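Local coordinates for protein R.MvaI (Kocuria varians, PDB 2OA9) that cuts double-stranded DNA as a monomeric, metal-dependent restriction endonuclease that recognises its pseudosymmetric target sequence, CC(A/T)GG, asymmetrically, at residues K238-Y242 with G243-V247. Sequence-based numbering, arbitrary orientation.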
# COMPACT_ATOMS: atom_id res chain seq x y z
N LYS A 238 9.58 2.09 -3.13
CA LYS A 238 9.03 3.10 -3.98
C LYS A 238 8.20 4.12 -3.24
O LYS A 238 8.12 5.28 -3.63
CB LYS A 238 8.22 2.42 -5.04
CG LYS A 238 7.98 3.26 -6.23
CD LYS A 238 7.87 2.40 -7.49
CE LYS A 238 9.14 1.65 -7.88
NZ LYS A 238 9.97 2.34 -8.89
N LEU A 239 7.57 3.71 -2.16
CA LEU A 239 6.81 4.62 -1.31
C LEU A 239 7.64 5.80 -0.77
O LEU A 239 7.12 6.91 -0.65
CB LEU A 239 6.06 3.87 -0.20
CG LEU A 239 5.16 4.72 0.69
CD1 LEU A 239 4.11 5.48 -0.10
CD2 LEU A 239 4.49 3.79 1.73
N LEU A 240 8.95 5.62 -0.57
CA LEU A 240 9.83 6.71 -0.16
C LEU A 240 10.00 7.79 -1.21
O LEU A 240 10.47 8.88 -0.91
CB LEU A 240 11.22 6.18 0.26
CG LEU A 240 11.18 5.10 1.35
CD1 LEU A 240 12.55 4.64 1.69
CD2 LEU A 240 10.46 5.64 2.64
N GLU A 241 9.62 7.51 -2.44
CA GLU A 241 9.59 8.56 -3.49
C GLU A 241 8.39 9.48 -3.37
O GLU A 241 8.45 10.67 -3.68
CB GLU A 241 9.60 7.90 -4.87
CG GLU A 241 9.29 8.77 -6.09
CD GLU A 241 9.30 8.05 -7.43
OE1 GLU A 241 9.79 6.93 -7.51
OE2 GLU A 241 8.82 8.62 -8.43
N TYR A 242 7.27 8.92 -2.92
CA TYR A 242 5.98 9.62 -2.91
C TYR A 242 5.51 10.17 -1.56
O TYR A 242 4.73 11.12 -1.53
CB TYR A 242 4.87 8.70 -3.43
CG TYR A 242 5.06 8.40 -4.88
CD1 TYR A 242 4.53 9.24 -5.87
CD2 TYR A 242 5.86 7.32 -5.32
CE1 TYR A 242 4.76 9.02 -7.18
CE2 TYR A 242 6.09 7.07 -6.66
CZ TYR A 242 5.52 7.93 -7.61
OH TYR A 242 5.73 7.73 -8.90
N GLY A 243 5.96 9.56 -0.48
CA GLY A 243 5.41 9.89 0.84
C GLY A 243 6.17 11.01 1.50
O GLY A 243 7.27 11.38 1.05
N GLU A 244 5.59 11.57 2.55
CA GLU A 244 6.30 12.44 3.47
C GLU A 244 7.15 11.51 4.32
O GLU A 244 6.63 10.59 4.93
CB GLU A 244 5.31 13.22 4.33
CG GLU A 244 5.94 14.13 5.41
CD GLU A 244 6.96 15.12 4.86
OE1 GLU A 244 6.81 15.54 3.69
OE2 GLU A 244 7.91 15.47 5.59
N VAL A 245 8.45 11.78 4.40
CA VAL A 245 9.37 10.89 5.09
C VAL A 245 10.33 11.70 5.95
O VAL A 245 10.91 12.66 5.46
CB VAL A 245 10.21 10.08 4.08
CG1 VAL A 245 11.19 9.20 4.83
CG2 VAL A 245 9.30 9.24 3.20
N LYS A 246 10.46 11.32 7.21
CA LYS A 246 11.41 11.92 8.14
C LYS A 246 12.61 10.96 8.29
O LYS A 246 12.44 9.81 8.65
CB LYS A 246 10.72 12.18 9.50
N VAL A 247 13.81 11.48 8.08
CA VAL A 247 15.02 10.69 8.22
C VAL A 247 15.53 10.95 9.63
O VAL A 247 15.84 12.08 9.99
CB VAL A 247 16.07 11.11 7.16
CG1 VAL A 247 17.38 10.38 7.38
CG2 VAL A 247 15.58 10.85 5.75
O HOH W 1 9.39 11.46 -0.73
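The ring of Tyr-242, the residue before Gly-243, has the chain of Glu-241 over one face. Glu-241 CG lies 3.6 Å above the ring plane and is displaced toward the rim. The tyrosine hydroxyl is hydrogen-bonded to Asp-206 and Asn-204. Asp-206 also forms a cadmium site with Glu-241, so the tyrosine probably helps to position a metal ligand from the second shell.

The polypeptide changes from helix to strand here. Gly-243 N donates to Leu-239 O at 2.9 Å, four residues back. The N-H is bent from the line to the oxygen, at 146°. Leu-239 O also accepts from Tyr-242 N at 3.0 Å, so one carbonyl ties down two successive amides. Gly-243 itself is already extended. A water bridges the turn: it lies 2.8 Å from Leu-240 O and 2.8 Å from Gly-243 O.

The apolar contact is small. Leu-240 CD2 meets Val-245 CG2 at 3.8 Å, and the two side chains cross at about a right angle. The CB of Leu-240 points away from the valine. CG lies beside the backbone N (chi1 -55°), and from there the CD2 branch turns toward the valine. A bound cadmium ion lies about 4 Å from the leucine side chain, which is not one of its ligands.

Helix 236-242 follows strand 225-235 of an antiparallel sheet, and Leu-239 packs on Ile-234 and Phe-190. Strand 244-248 then pairs antiparallel with strand 179-192 of the mixed sheet. The short helix thus links the two sheets.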